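Local coordinates for protein diadenosine tetraphosphatase, putative (Trypanosoma brucei, PDB 2QJC) that is a putative metallophosphoesterase that holds two manganese ions and probably hydrolyses diadenosine tetraphosphate symmetrically, at residues A[25-30]-A[54-59]; A[76-81]-A[137-142]. All blocks are in the same frame, centred on the assembly; numbering follows the deposited sequence.

Contact 1: residues A[25-30]-A[54-59]. With MN (manganese (II) ion), chain B.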
# COMPACT_ATOMS: atom_id res chain seq x y z
N GLY A 25 0.41 -6.21 0.25
CA GLY A 25 0.26 -5.50 -1.01
C GLY A 25 -1.18 -5.19 -1.39
O GLY A 25 -2.10 -5.44 -0.61
N ASP A 26 -1.37 -4.64 -2.60
CA ASP A 26 -2.70 -4.25 -3.08
C ASP A 26 -3.73 -5.37 -2.93
O ASP A 26 -3.59 -6.43 -3.54
CB ASP A 26 -2.62 -3.79 -4.54
CG ASP A 26 -1.73 -2.56 -4.73
OD1 ASP A 26 -0.60 -2.53 -4.17
OD2 ASP A 26 -2.14 -1.62 -5.45
N ILE A 27 -4.76 -5.12 -2.13
CA ILE A 27 -5.82 -6.11 -1.90
C ILE A 27 -6.96 -6.02 -2.93
O ILE A 27 -7.45 -7.05 -3.42
CB ILE A 27 -6.39 -5.97 -0.47
CG1 ILE A 27 -5.28 -6.24 0.56
CG2 ILE A 27 -7.51 -6.98 -0.26
CD1 ILE A 27 -5.63 -5.83 1.98
N HIS A 28 -7.39 -4.81 -3.26
CA HIS A 28 -8.44 -4.61 -4.25
C HIS A 28 -9.64 -5.55 -4.07
O HIS A 28 -9.96 -6.33 -4.97
CB HIS A 28 -7.87 -4.77 -5.67
CG HIS A 28 -7.20 -3.54 -6.20
ND1 HIS A 28 -7.85 -2.34 -6.32
CD2 HIS A 28 -5.94 -3.34 -6.66
CE1 HIS A 28 -7.03 -1.44 -6.84
NE2 HIS A 28 -5.86 -2.02 -7.05
N GLY A 29 -10.29 -5.47 -2.92
CA GLY A 29 -11.45 -6.30 -2.65
C GLY A 29 -11.31 -7.81 -2.68
O GLY A 29 -12.32 -8.51 -2.70
N CYS A 30 -10.08 -8.33 -2.68
CA CYS A 30 -9.89 -9.79 -2.69
C CYS A 30 -9.81 -10.32 -1.26
O CYS A 30 -8.74 -10.76 -0.80
CB CYS A 30 -8.62 -10.16 -3.45
SG CYS A 30 -8.68 -9.79 -5.23
N GLY A 54 -2.54 0.08 0.91
CA GLY A 54 -3.60 0.85 0.28
C GLY A 54 -4.20 0.14 -0.92
O GLY A 54 -3.74 -0.93 -1.31
N ASP A 55 -5.22 0.76 -1.52
CA ASP A 55 -5.92 0.17 -2.66
C ASP A 55 -6.65 -1.05 -2.12
O ASP A 55 -6.48 -2.17 -2.59
CB ASP A 55 -4.93 -0.22 -3.77
CG ASP A 55 -4.84 0.82 -4.88
OD1 ASP A 55 -5.26 1.97 -4.65
OD2 ASP A 55 -4.36 0.48 -5.98
N LEU A 56 -7.48 -0.78 -1.11
CA LEU A 56 -8.27 -1.81 -0.45
C LEU A 56 -9.52 -2.17 -1.26
O LEU A 56 -10.06 -3.27 -1.13
CB LEU A 56 -8.71 -1.30 0.92
CG LEU A 56 -7.63 -0.59 1.73
CD1 LEU A 56 -8.20 -0.15 3.07
CD2 LEU A 56 -6.44 -1.53 1.92
N VAL A 57 -9.95 -1.23 -2.10
CA VAL A 57 -11.17 -1.41 -2.89
C VAL A 57 -11.00 -1.45 -4.41
O VAL A 57 -9.90 -1.36 -4.95
CB VAL A 57 -12.17 -0.28 -2.56
CG1 VAL A 57 -12.25 -0.09 -1.05
CG2 VAL A 57 -11.73 1.01 -3.23
N ASN A 58 -12.15 -1.60 -5.08
CA ASN A 58 -12.24 -1.64 -6.53
C ASN A 58 -11.64 -2.89 -7.17
O ASN A 58 -10.70 -3.49 -6.63
CB ASN A 58 -11.59 -0.38 -7.12
CG ASN A 58 -12.10 -0.05 -8.52
OD1 ASN A 58 -13.25 -0.34 -8.86
ND2 ASN A 58 -11.25 0.59 -9.32
N LYS A 59 -12.22 -3.28 -8.30
CA LYS A 59 -11.81 -4.45 -9.08
C LYS A 59 -12.18 -5.82 -8.49
O LYS A 59 -12.69 -6.68 -9.20
CB LYS A 59 -10.29 -4.42 -9.36
CG LYS A 59 -9.72 -3.07 -9.82
CD LYS A 59 -10.72 -2.25 -10.64
CE LYS A 59 -11.16 -2.95 -11.92
NZ LYS A 59 -12.09 -2.09 -12.72
MN MN B . -3.56 -1.12 -7.09
O HOH W 1 -3.75 -3.22 0.27
O HOH W 2 -2.72 -2.78 -8.35
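The imidazole of His-28 is enclosed on both faces by the 54-59 loop: the CB of Asp-55 sits over one, 4.1 Å from the ring centroid in a CH-pi contact, and the CG of Lys-59 lies over the other. At its edge the Val-57 carbonyl approaches ND1 and the metal-bound water 2 lies in the ring plane. The carboxylates of Asp-26 and Asp-55 run side by side but stand with their planes 90° apart.

Both nitrogens of the ring are used. With CG anti to the carbonyl carbon (chi1 -83°), the imidazole donates from ND1 to Val-57 O at 2.7 Å, a bond with an N-H...O angle of 146°, and more weakly to Asn-58 O. His-28 NE2 meets the manganese ion (MN) at 2.5 Å. Asp-26 OD2 joins it at 2.2 Å and Asp-55 OD2 at 2.1 Å, while their other oxygens, both named OD1, accept the backbone N-H groups of His-204 and His-82, respectively.

The backbones are also hydrogen-bonded to each other. His-28 and Gly-29 are the central residues of a type I' turn from Ile-27 to Cys-30, the N-cap of helix 31-41; His-28 N donates to Asp-55 O at 2.9 Å and Gly-29 N to Leu-56 O at 2.8 Å. Water 1 ties the carbonyls of Gly-25 and Gly-54.

Gly-25 to His-28 form the family's GDxH motif, and Gly-54 and Asp-55 begin its second GD motif. Donation from ND1 leaves NE2 to bind manganese and, with the metal bond, limits the ring's rotation; the cation probably offsets repulsion between Asp-26 OD2 and Asp-55 OD2, just 3.1 Å apart.

Contact 2: residues A[76-81]-A[137-142]. With MN (manganese (II) ion), chain C.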
# COMPACT_ATOMS: atom_id res chain seq x y z
N TYR A 76 -3.80 -1.37 10.29
CA TYR A 76 -3.46 -0.06 9.74
C TYR A 76 -3.40 -0.14 8.21
O TYR A 76 -3.39 -1.23 7.63
CB TYR A 76 -2.08 0.39 10.24
CG TYR A 76 -2.07 0.90 11.66
CD1 TYR A 76 -2.37 2.24 11.94
CD2 TYR A 76 -1.76 0.06 12.72
CE1 TYR A 76 -2.35 2.72 13.25
CE2 TYR A 76 -1.74 0.53 14.04
CZ TYR A 76 -2.04 1.86 14.29
OH TYR A 76 -2.04 2.33 15.59
N SER A 77 -3.33 1.01 7.57
CA SER A 77 -3.23 1.09 6.12
C SER A 77 -2.99 2.51 5.67
O SER A 77 -3.48 3.46 6.29
CB SER A 77 -4.51 0.59 5.45
OG SER A 77 -4.41 0.73 4.05
N VAL A 78 -2.22 2.67 4.59
CA VAL A 78 -2.04 4.01 4.07
C VAL A 78 -3.09 4.14 2.99
O VAL A 78 -3.77 3.15 2.65
CB VAL A 78 -0.60 4.28 3.52
CG1 VAL A 78 0.38 4.37 4.68
CG2 VAL A 78 -0.17 3.19 2.53
N LEU A 79 -3.25 5.35 2.47
CA LEU A 79 -4.24 5.61 1.43
C LEU A 79 -3.72 5.32 0.03
O LEU A 79 -2.66 5.81 -0.35
CB LEU A 79 -4.68 7.07 1.52
CG LEU A 79 -5.86 7.50 0.63
CD1 LEU A 79 -7.10 6.67 0.98
CD2 LEU A 79 -6.13 8.98 0.85
N GLY A 80 -4.47 4.50 -0.72
CA GLY A 80 -4.08 4.17 -2.08
C GLY A 80 -4.76 5.13 -3.05
O GLY A 80 -5.64 5.89 -2.63
N ASN A 81 -4.39 5.14 -4.33
CA ASN A 81 -5.04 6.10 -5.22
C ASN A 81 -6.45 5.70 -5.61
O ASN A 81 -7.24 6.55 -6.01
CB ASN A 81 -4.19 6.39 -6.47
CG ASN A 81 -3.96 5.18 -7.32
OD1 ASN A 81 -4.18 5.21 -8.54
ND2 ASN A 81 -3.51 4.10 -6.70
N VAL A 137 11.44 0.83 8.94
CA VAL A 137 10.58 0.72 7.76
C VAL A 137 9.66 1.93 7.57
O VAL A 137 9.32 2.62 8.53
CB VAL A 137 9.71 -0.57 7.85
CG1 VAL A 137 8.47 -0.47 6.98
CG2 VAL A 137 10.54 -1.78 7.43
N MSE A 138 9.27 2.19 6.32
CA MSE A 138 8.33 3.27 5.99
C MSE A 138 7.38 2.77 4.90
O MSE A 138 7.81 2.21 3.88
CB MSE A 138 9.06 4.53 5.51
CG MSE A 138 9.89 5.23 6.61
SE MSE A 138 10.25 7.12 6.27
CE MSE A 138 11.40 6.97 4.73
N VAL A 139 6.08 2.97 5.11
CA VAL A 139 5.07 2.51 4.16
C VAL A 139 4.37 3.66 3.43
O VAL A 139 3.91 4.61 4.05
CB VAL A 139 3.99 1.64 4.89
CG1 VAL A 139 2.98 1.08 3.90
CG2 VAL A 139 4.67 0.49 5.65
N ALA A 140 4.32 3.56 2.10
CA ALA A 140 3.65 4.54 1.24
C ALA A 140 3.00 3.70 0.13
O ALA A 140 3.45 2.60 -0.16
CB ALA A 140 4.66 5.54 0.66
N HIS A 141 1.95 4.22 -0.50
CA HIS A 141 1.27 3.44 -1.54
C HIS A 141 2.06 3.19 -2.82
O HIS A 141 2.17 2.04 -3.27
CB HIS A 141 -0.08 4.08 -1.90
CG HIS A 141 -0.81 3.36 -2.99
ND1 HIS A 141 -1.26 2.06 -2.85
CD2 HIS A 141 -1.09 3.72 -4.26
CE1 HIS A 141 -1.79 1.65 -3.99
NE2 HIS A 141 -1.69 2.64 -4.87
N ALA A 142 2.62 4.24 -3.40
CA ALA A 142 3.39 4.11 -4.64
C ALA A 142 4.89 4.32 -4.44
O ALA A 142 5.71 3.68 -5.09
CB ALA A 142 2.86 5.09 -5.70
MN MN C . -2.53 2.29 -7.03
O HOH W 3 0.15 6.41 0.26
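Metal coordination brings Asn-81 and His-141 together: His-141 NE2 binds the second manganese ion at 2.3 Å, and the Asn-81 amide reaches the same ion with the atom modelled as ND2, at 2.1 Å. An amide nitrogen is an unlikely ligand, so that orientation of the amide is doubtful. The two side chains cross at about a right angle, and His-204 and Asp-55 complete the protein ligands.

Packing against the ring comes from Gly-80, whose CA makes a CH-pi contact over the centre of one face of the His-141 imidazole, 3.6 Å from the centroid. His-141 CG is anti to the backbone N (chi1 178°), which carries the ring against Gly-80, and ND1 is hydrogen-bonded to Val-53 O. Apolar contact follows further back, where Val-78 CG2 meets Val-139 CG1 at 4.0 Å.

Polar contact between the backbones is indirect: water 3 donates to Leu-79 O and accepts from His-141 N, each at 2.9 Å.

Gly-80 is the N-cap of helix 81-91, and strand 76-77 edges one five-stranded sheet while strand 137-140 lies inside the other. The contact thus joins the two sheets of the metallophosphoesterase sandwich, with Ile-130 against Val-78 and Ile-23 against Val-139.

Contact 1 supplies three ligands of a dinuclear manganese centre and contact 2 two, with His-204 outside both: an active site assembled from loops at strand ends. The contact centres are 12 Å apart. Asp-55 of contact 1 bridges the metals unevenly, its OD2 lying 2.8 Å from MN of chain C, a long second arm. Its carboxylate also packs on contact 2: Asp-55 CG lies 3.3 Å from His-141 CE1, and Asp-55 OD1 3.3 Å from Asn-81 N. From the 25-30 loop, Asp-26 OD2 approaches His-141 CE1 at 3.6 Å. A phosphate ion, probably from the crystallisation liquor, lies about 3 Å from the Asp-55 side chain (nearest atoms) and may mark a pocket beside the metals.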